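Local coordinates for protein putative acetyl/propionyl-CoA carboxylase, alpha subunit (Methylibium petroleiphilum, PDB 2O1Q) that probably acts as a metal-dependent oxidoreductase of the cupin class, perhaps an acetylacetone dioxygenase, and carries a bound zinc ion, at residues 41-45 and 117-121; 51-57 and 106-110; 64-70 and 92-98. One frame throughout, in Å; residues are numbered along the deposited sequence.

In the fold
All three contacts are antiparallel strand pairings within one cupin-type barrel. Along the chain contact 1 is outermost; between its segments lie those of contact 2, and between those lie the segments of contact 3. Contacts 1 and 3, centres about 13 Å apart, share a sheet, in which strand 110-118 stands between strands 44-51 and 66-71. The paired part of contact 2 lies in the other sheet, at the corner where both chains cross between sheets; its centre is about 24 Å from that of contact 1, across the chain's centre, and about 17 Å from that of contact 3. Contacts 1 and 3 reach the zinc site, through L121 on H60 and H62 and E96 on H102, and meet neighbouring subunits.

Contact 1: residues 41-45 and 117-121; sequences EMGSW and FLGPL
W45 and F117 form an antiparallel hydrogen-bonded pair, with F117 N giving W45 O a bond of 2.8 Å and W45 N returning one to F117 O, while S44 and L118 make the adjoining non-hydrogen-bonded pair. Beyond it, G119 N bonds to G43 O. G43, with positive phi, and S44 face S39 in a G1 beta bulge, a place suited to glycine because a CB would jam against the preceding carbonyl. The bulge lies between strands 32-39 and 44-51, whereas the bonds to 117-119 end the pairing of 44-51 with 110-118 in the cupin barrel. W45 has CG between its backbone N and carbonyl carbon (chi1 52°), which lays the indole over F117: the six-membered ring and the phenyl ring stack face to face, centroids 4.1 Å apart and planes at 18°. F117 CB lies over the five-membered ring in a CH-pi contact. The buried indole N-H is satisfied by G119 O, with W45 NE1 to G119 O at 2.9 Å. Across the sheet, CG of M42, present as selenomethionine, presses on L118 CD1 at 3.3 Å, tight for two carbons. L121, beside the W45 edge, also touches the zinc ligands H60 and H62.

Contact 2: residues 51-57 and 106-110; sequences CPAGSSF and EFPVA
C51 lies over one face of the F107 ring, with C51 SG 3.7 Å from the F107 ring centroid and only 11° off the normal, a sulfur-aromatic contact, and CB adds a CH-pi contact beside it. The cysteine torsion, with SG anti to the carbonyl carbon (chi1 -54°), lays the C-S bond along the ring, so both atoms touch it; a small, polarisable side chain suits this place. The apolar packing continues at the ring's rim, where F57 CE2 comes 3.6 Å from F107 CE2 with the planes at 71°, neither ring lying over the other. F113 and I31 close round this cluster. Among the polar contacts, G54 N gives F107 O a bond of 2.8 Å, and F107 N gives S55 O one of 2.9 Å. P52 O takes two donors, S55 N and S55 OG, the hydroxyl at 2.6 Å. Weaker CA-H...O contacts follow, including A110 CA to C51 O. On the face opposite F107, S56 CB packs on E106 CB. Residues P52 to S55 form a type II beta turn with G54 at its positive-phi position; the turn joins strands 44-51 and 55-62, which belong to different sheets of the cupin barrel.

Contact 3: residues 64-70 and 92-98; sequences GPGEYFL and GYGYESA
Y68 lies across G94, which has no side chain to obstruct it. From CB, with CG between the backbone N and the carbonyl carbon (chi1 69°), the ring folds over the neighbouring strand. CG and CD1 have G94 N as their nearest partner, while CD2 faces G94 O. Y68 CE1 is 3.5 Å from G94 N, and CE2 and CZ approach G94 CA, which makes a CH-pi contact 3.6 Å from the centroid. CE2 also has E96 CG at the ring's edge. A CB on G94 would fall on CE2, so glycine fits here. At the tip, Y68 OH donates to a water at 2.8 Å; a link from that water to E96 OE2 is doubtful, being too short.

The two backbones form a regular antiparallel ladder, G66 with E96, Y68 with G94 and L70 with G92 being hydrogen-bonded pairs. On the other face, Y93 OH donates to E67 OE1 at 2.6 Å, meeting it from above the carboxylate plane, and E67 CG lies at the edge of the Y95 ring. Y93, G94 and Y95 extend the sheet into the fourth subunit, whose T46 OG1 also bonds E67 OE1.

E96 OE2 forms a salt bridge with R78 NH2, and E96 OE1 is hydrogen-bonded to H102 NE2. Because H102 is a zinc ligand, E96 acts as a second-shell partner that would help orient, and probably polarise, its imidazole.

Contact 1: residues 41-45 and 117-121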
loop_
_atom_site.group_PDB
_atom_site.type_symbol
_atom_site.label_atom_id
_atom_site.label_comp_id
_atom_site.label_asym_id
_atom_site.label_seq_id
_atom_site.Cartn_x
_atom_site.Cartn_y
_atom_site.Cartn_z
ATOM N N GLU A 41 -8.735 4.422 -3.409
ATOM C CA GLU A 41 -7.511 4.438 -4.181
ATOM C C GLU A 41 -6.716 3.142 -4.036
ATOM O O GLU A 41 -6.363 2.523 -5.037
ATOM C CB GLU A 41 -6.678 5.622 -3.786
ATOM C CG GLU A 41 -5.448 5.797 -4.602
ATOM C CD GLU A 41 -4.477 6.770 -3.995
ATOM O OE1 GLU A 41 -4.691 8.012 -4.142
ATOM O OE2 GLU A 41 -3.530 6.324 -3.304
HETATM N N MSE A 42 -6.410 2.731 -2.798
HETATM C CA MSE A 42 -5.619 1.562 -2.553
HETATM C C MSE A 42 -6.477 0.341 -2.639
HETATM O O MSE A 42 -5.902 -0.763 -2.779
HETATM C CB MSE A 42 -4.987 1.709 -1.203
HETATM C CG MSE A 42 -3.958 0.661 -0.897
HETATM SE SE MSE A 42 -2.813 1.104 0.633
HETATM C CE MSE A 42 -3.473 2.966 0.877
ATOM N N GLY A 43 -7.793 0.470 -2.450
ATOM C CA GLY A 43 -8.641 -0.707 -2.347
ATOM C C GLY A 43 -8.662 -1.350 -0.967
ATOM O O GLY A 43 -8.999 -2.542 -0.812
ATOM N N SER A 44 -8.352 -0.599 0.081
ATOM C CA SER A 44 -8.419 -1.141 1.406
ATOM C C SER A 44 -9.778 -0.803 2.066
ATOM O O SER A 44 -10.530 0.031 1.555
ATOM C CB SER A 44 -7.196 -0.719 2.217
ATOM O OG SER A 44 -7.305 0.693 2.371
ATOM N N TRP A 45 -10.143 -1.558 3.106
ATOM C CA TRP A 45 -11.428 -1.391 3.749
ATOM C C TRP A 45 -11.316 -1.996 5.162
ATOM O O TRP A 45 -10.409 -2.808 5.431
ATOM C CB TRP A 45 -12.555 -2.002 2.911
ATOM C CG TRP A 45 -12.327 -3.441 2.480
ATOM C CD1 TRP A 45 -11.450 -3.888 1.519
ATOM C CD2 TRP A 45 -13.053 -4.576 2.930
ATOM N NE1 TRP A 45 -11.592 -5.249 1.366
ATOM C CE2 TRP A 45 -12.574 -5.690 2.227
ATOM C CE3 TRP A 45 -14.091 -4.757 3.891
ATOM C CZ2 TRP A 45 -13.073 -6.975 2.433
ATOM C CZ3 TRP A 45 -14.603 -6.039 4.086
ATOM C CH2 TRP A 45 -14.065 -7.146 3.370
ATOM N N PHE A 117 -8.404 -4.784 5.731
ATOM C CA PHE A 117 -8.088 -5.577 4.542
ATOM C C PHE A 117 -7.477 -4.727 3.468
ATOM O O PHE A 117 -8.032 -3.691 3.119
ATOM C CB PHE A 117 -9.353 -6.171 3.944
ATOM C CG PHE A 117 -10.235 -6.929 4.935
ATOM C CD1 PHE A 117 -11.235 -6.258 5.634
ATOM C CD2 PHE A 117 -10.114 -8.298 5.086
ATOM C CE1 PHE A 117 -12.041 -6.930 6.540
ATOM C CE2 PHE A 117 -10.920 -9.012 6.033
ATOM C CZ PHE A 117 -11.922 -8.339 6.693
ATOM N N LEU A 118 -6.362 -5.173 2.912
ATOM C CA LEU A 118 -5.808 -4.534 1.738
ATOM C C LEU A 118 -6.230 -5.418 0.596
ATOM O O LEU A 118 -5.817 -6.581 0.451
ATOM C CB LEU A 118 -4.285 -4.367 1.793
ATOM C CG LEU A 118 -3.610 -3.797 0.530
ATOM C CD1 LEU A 118 -4.251 -2.513 0.070
ATOM C CD2 LEU A 118 -2.159 -3.611 0.772
ATOM N N GLY A 119 -7.154 -4.905 -0.167
ATOM C CA GLY A 119 -7.664 -5.559 -1.335
ATOM C C GLY A 119 -8.779 -6.546 -1.004
ATOM O O GLY A 119 -9.298 -6.621 0.124
ATOM N N PRO A 120 -9.272 -7.231 -2.041
ATOM C CA PRO A 120 -10.445 -8.105 -1.812
ATOM C C PRO A 120 -10.192 -9.460 -1.238
ATOM O O PRO A 120 -9.053 -9.858 -1.016
ATOM C CB PRO A 120 -11.017 -8.283 -3.223
ATOM C CG PRO A 120 -9.841 -8.087 -4.177
ATOM C CD PRO A 120 -8.951 -7.064 -3.476
ATOM N N LEU A 121 -11.285 -10.113 -0.876
ATOM C CA LEU A 121 -11.277 -11.530 -0.556
ATOM C C LEU A 121 -11.795 -12.274 -1.784
ATOM O O LEU A 121 -12.853 -11.888 -2.367
ATOM C CB LEU A 121 -12.152 -11.846 0.661
ATOM C CG LEU A 121 -11.851 -11.057 1.929
ATOM C CD1 LEU A 121 -12.733 -11.498 3.107
ATOM C CD2 LEU A 121 -10.368 -11.120 2.248
#

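Contact 2: residues 51-57 and 106-110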
loop_
_atom_site.group_PDB
_atom_site.type_symbol
_atom_site.label_atom_id
_atom_site.label_comp_id
_atom_site.label_asym_id
_atom_site.label_seq_id
_atom_site.Cartn_x
_atom_site.Cartn_y
_atom_site.Cartn_z
ATOM N N CYS A 51 -20.008 -11.904 15.993
ATOM C CA CYS A 51 -20.103 -13.246 15.497
ATOM C C CYS A 51 -20.591 -14.162 16.576
ATOM O O CYS A 51 -19.881 -14.409 17.541
ATOM C CB CYS A 51 -18.746 -13.714 15.036
ATOM S SG CYS A 51 -17.855 -12.710 13.851
ATOM N N PRO A 52 -21.798 -14.689 16.410
ATOM C CA PRO A 52 -22.352 -15.600 17.388
ATOM C C PRO A 52 -21.510 -16.846 17.520
ATOM O O PRO A 52 -20.861 -17.208 16.586
ATOM C CB PRO A 52 -23.712 -15.947 16.815
ATOM C CG PRO A 52 -24.020 -14.747 16.013
ATOM C CD PRO A 52 -22.797 -14.386 15.391
ATOM N N ALA A 53 -21.567 -17.459 18.682
ATOM C CA ALA A 53 -20.963 -18.781 18.849
ATOM C C ALA A 53 -21.508 -19.724 17.796
ATOM O O ALA A 53 -22.732 -19.729 17.532
ATOM C CB ALA A 53 -21.297 -19.297 20.213
ATOM N N GLY A 54 -20.635 -20.507 17.161
ATOM C CA GLY A 54 -21.074 -21.414 16.090
ATOM C C GLY A 54 -21.004 -20.845 14.681
ATOM O O GLY A 54 -21.266 -21.551 13.703
ATOM N N SER A 55 -20.751 -19.556 14.591
ATOM C CA SER A 55 -20.693 -18.911 13.290
ATOM C C SER A 55 -19.359 -19.067 12.521
ATOM O O SER A 55 -18.341 -19.473 13.068
ATOM C CB SER A 55 -21.102 -17.430 13.376
ATOM O OG SER A 55 -20.163 -16.687 14.098
ATOM N N SER A 56 -19.442 -18.805 11.229
ATOM C CA SER A 56 -18.308 -18.968 10.381
ATOM C C SER A 56 -18.397 -18.166 9.113
ATOM O O SER A 56 -19.487 -17.833 8.688
ATOM C CB SER A 56 -18.025 -20.443 10.017
ATOM O OG SER A 56 -19.135 -21.018 9.288
ATOM N N PHE A 57 -17.252 -17.929 8.462
ATOM C CA PHE A 57 -17.208 -17.371 7.128
ATOM C C PHE A 57 -16.924 -18.383 6.057
ATOM O O PHE A 57 -16.243 -19.366 6.323
ATOM C CB PHE A 57 -16.115 -16.363 7.074
ATOM C CG PHE A 57 -16.410 -15.110 7.803
ATOM C CD1 PHE A 57 -17.186 -14.115 7.248
ATOM C CD2 PHE A 57 -15.855 -14.894 9.045
ATOM C CE1 PHE A 57 -17.395 -12.882 7.933
ATOM C CE2 PHE A 57 -16.051 -13.752 9.721
ATOM C CZ PHE A 57 -16.845 -12.713 9.186
ATOM N N GLU A 106 -13.921 -19.499 11.922
ATOM C CA GLU A 106 -15.105 -19.791 12.738
ATOM C C GLU A 106 -14.915 -19.313 14.166
ATOM O O GLU A 106 -13.803 -19.103 14.625
ATOM C CB GLU A 106 -15.484 -21.259 12.621
ATOM C CG GLU A 106 -14.521 -22.209 13.198
ATOM C CD GLU A 106 -14.949 -23.645 12.993
ATOM O OE1 GLU A 106 -15.788 -23.991 12.123
ATOM O OE2 GLU A 106 -14.416 -24.443 13.732
ATOM N N PHE A 107 -16.028 -19.258 14.866
ATOM C CA PHE A 107 -16.172 -18.612 16.166
ATOM C C PHE A 107 -16.795 -19.542 17.171
ATOM O O PHE A 107 -17.993 -19.649 17.304
ATOM C CB PHE A 107 -16.959 -17.337 15.953
ATOM C CG PHE A 107 -16.282 -16.415 15.008
ATOM C CD1 PHE A 107 -15.303 -15.561 15.464
ATOM C CD2 PHE A 107 -16.548 -16.476 13.635
ATOM C CE1 PHE A 107 -14.592 -14.758 14.535
ATOM C CE2 PHE A 107 -15.865 -15.712 12.759
ATOM C CZ PHE A 107 -14.886 -14.835 13.226
ATOM N N PRO A 108 -15.960 -20.318 17.867
ATOM C CA PRO A 108 -16.421 -21.219 18.913
ATOM C C PRO A 108 -17.171 -20.541 20.026
ATOM O O PRO A 108 -18.085 -21.134 20.596
ATOM C CB PRO A 108 -15.129 -21.818 19.454
ATOM C CG PRO A 108 -14.051 -21.324 18.662
ATOM C CD PRO A 108 -14.517 -20.419 17.641
ATOM N N VAL A 109 -16.831 -19.269 20.273
ATOM C CA VAL A 109 -17.424 -18.436 21.300
ATOM C C VAL A 109 -17.956 -17.152 20.630
ATOM O O VAL A 109 -17.438 -16.740 19.593
ATOM C CB VAL A 109 -16.301 -18.109 22.362
ATOM C CG1 VAL A 109 -16.772 -17.101 23.391
ATOM C CG2 VAL A 109 -15.857 -19.418 23.040
ATOM N N ALA A 110 -19.001 -16.565 21.197
ATOM C CA ALA A 110 -19.519 -15.298 20.699
ATOM C C ALA A 110 -18.341 -14.331 20.719
ATOM O O ALA A 110 -17.654 -14.204 21.746
ATOM C CB ALA A 110 -20.623 -14.848 21.571
#

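Contact 3: residues 64-70 and 92-98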
loop_
_atom_site.group_PDB
_atom_site.type_symbol
_atom_site.label_atom_id
_atom_site.label_comp_id
_atom_site.label_asym_id
_atom_site.label_seq_id
_atom_site.Cartn_x
_atom_site.Cartn_y
_atom_site.Cartn_z
ATOM N N GLY A 64 -4.444 -9.564 -0.365
ATOM C CA GLY A 64 -3.489 -8.694 0.264
ATOM C C GLY A 64 -3.530 -8.937 1.742
ATOM O O GLY A 64 -4.372 -9.685 2.279
ATOM N N PRO A 65 -2.627 -8.271 2.424
ATOM C CA PRO A 65 -2.583 -8.412 3.841
ATOM C C PRO A 65 -3.819 -7.880 4.566
ATOM O O PRO A 65 -4.383 -6.846 4.213
ATOM C CB PRO A 65 -1.280 -7.660 4.186
ATOM C CG PRO A 65 -1.164 -6.650 3.232
ATOM C CD PRO A 65 -1.636 -7.299 1.934
ATOM N N GLY A 66 -4.146 -8.561 5.645
ATOM C CA GLY A 66 -5.199 -8.146 6.544
ATOM C C GLY A 66 -4.723 -8.267 7.958
ATOM O O GLY A 66 -3.866 -9.082 8.252
ATOM N N GLU A 67 -5.267 -7.432 8.842
ATOM C CA GLU A 67 -4.864 -7.424 10.256
ATOM C C GLU A 67 -6.107 -7.318 11.121
ATOM O O GLU A 67 -7.002 -6.476 10.833
ATOM C CB GLU A 67 -3.988 -6.212 10.531
ATOM C CG GLU A 67 -2.736 -6.221 9.789
ATOM C CD GLU A 67 -1.830 -5.053 10.166
ATOM O OE1 GLU A 67 -1.482 -4.890 11.362
ATOM O OE2 GLU A 67 -1.345 -4.386 9.232
ATOM N N TYR A 68 -6.212 -8.125 12.156
ATOM C CA TYR A 68 -7.344 -8.114 13.020
ATOM C C TYR A 68 -6.986 -7.929 14.478
ATOM O O TYR A 68 -5.875 -8.267 14.887
ATOM C CB TYR A 68 -8.206 -9.367 12.861
ATOM C CG TYR A 68 -7.577 -10.653 13.354
ATOM C CD1 TYR A 68 -7.567 -10.947 14.708
ATOM C CD2 TYR A 68 -7.025 -11.571 12.464
ATOM C CE1 TYR A 68 -6.960 -12.112 15.162
ATOM C CE2 TYR A 68 -6.452 -12.757 12.935
ATOM C CZ TYR A 68 -6.449 -13.011 14.305
ATOM O OH TYR A 68 -5.813 -14.161 14.761
ATOM N N PHE A 69 -7.952 -7.383 15.202
ATOM C CA PHE A 69 -7.972 -7.235 16.634
ATOM C C PHE A 69 -9.267 -7.876 17.132
ATOM O O PHE A 69 -10.379 -7.355 16.931
ATOM C CB PHE A 69 -7.883 -5.778 17.003
ATOM C CG PHE A 69 -7.876 -5.465 18.485
ATOM C CD1 PHE A 69 -7.697 -6.404 19.496
ATOM C CD2 PHE A 69 -8.074 -4.146 18.865
ATOM C CE1 PHE A 69 -7.722 -6.009 20.835
ATOM C CE2 PHE A 69 -8.079 -3.765 20.166
ATOM C CZ PHE A 69 -7.894 -4.677 21.159
ATOM N N LEU A 70 -9.132 -9.076 17.658
ATOM C CA LEU A 70 -10.237 -9.810 18.310
ATOM C C LEU A 70 -10.417 -9.247 19.684
ATOM O O LEU A 70 -9.541 -9.427 20.555
ATOM C CB LEU A 70 -9.953 -11.275 18.385
ATOM C CG LEU A 70 -10.925 -12.284 18.989
ATOM C CD1 LEU A 70 -12.075 -12.381 17.985
ATOM C CD2 LEU A 70 -10.233 -13.620 19.295
ATOM N N GLY A 92 -6.705 -10.565 21.155
ATOM C CA GLY A 92 -5.771 -11.178 20.198
ATOM C C GLY A 92 -5.583 -10.335 18.962
ATOM O O GLY A 92 -6.556 -9.737 18.466
ATOM N N TYR A 93 -4.350 -10.320 18.445
ATOM C CA TYR A 93 -3.986 -9.627 17.202
ATOM C C TYR A 93 -3.510 -10.683 16.199
ATOM O O TYR A 93 -2.796 -11.603 16.573
ATOM C CB TYR A 93 -2.872 -8.613 17.429
ATOM C CG TYR A 93 -2.247 -8.171 16.131
ATOM C CD1 TYR A 93 -2.807 -7.152 15.392
ATOM C CD2 TYR A 93 -1.146 -8.824 15.598
ATOM C CE1 TYR A 93 -2.264 -6.826 14.132
ATOM C CE2 TYR A 93 -0.637 -8.532 14.354
ATOM C CZ TYR A 93 -1.191 -7.527 13.614
ATOM O OH TYR A 93 -0.726 -7.182 12.359
ATOM N N GLY A 94 -3.880 -10.551 14.930
ATOM C CA GLY A 94 -3.386 -11.408 13.886
ATOM C C GLY A 94 -3.010 -10.659 12.639
ATOM O O GLY A 94 -3.695 -9.688 12.285
ATOM N N TYR A 95 -1.994 -11.146 11.964
ATOM C CA TYR A 95 -1.588 -10.650 10.649
ATOM C C TYR A 95 -1.827 -11.803 9.712
ATOM O O TYR A 95 -1.175 -12.860 9.874
ATOM C CB TYR A 95 -0.109 -10.313 10.664
ATOM C CG TYR A 95 0.424 -9.784 9.352
ATOM C CD1 TYR A 95 0.103 -8.509 8.899
ATOM C CD2 TYR A 95 1.193 -10.586 8.532
ATOM C CE1 TYR A 95 0.552 -8.037 7.671
ATOM C CE2 TYR A 95 1.697 -10.112 7.347
ATOM C CZ TYR A 95 1.334 -8.846 6.901
ATOM O OH TYR A 95 1.872 -8.346 5.714
ATOM N N GLU A 96 -2.766 -11.609 8.786
ATOM C CA GLU A 96 -3.103 -12.615 7.780
ATOM C C GLU A 96 -2.508 -12.122 6.468
ATOM O O GLU A 96 -2.976 -11.156 5.910
ATOM C CB GLU A 96 -4.614 -12.869 7.779
ATOM C CG GLU A 96 -5.124 -13.509 9.185
ATOM C CD GLU A 96 -4.551 -14.935 9.568
ATOM O OE1 GLU A 96 -4.527 -15.719 8.565
ATOM O OE2 GLU A 96 -4.076 -15.376 10.756
ATOM N N SER A 97 -1.407 -12.749 6.029
ATOM C CA SER A 97 -0.598 -12.249 4.908
ATOM C C SER A 97 -1.307 -12.417 3.571
ATOM O O SER A 97 -2.296 -13.173 3.427
ATOM C CB SER A 97 0.722 -12.975 4.893
ATOM O OG SER A 97 0.560 -14.376 5.093
ATOM N N ALA A 98 -0.847 -11.628 2.627
ATOM C CA ALA A 98 -1.267 -11.855 1.256
ATOM C C ALA A 98 -1.158 -13.357 0.914
ATOM O O ALA A 98 -0.147 -14.034 1.159
ATOM C CB ALA A 98 -0.391 -11.059 0.299
HETATM O O HOH W 1 -3.609 -14.711 13.051
#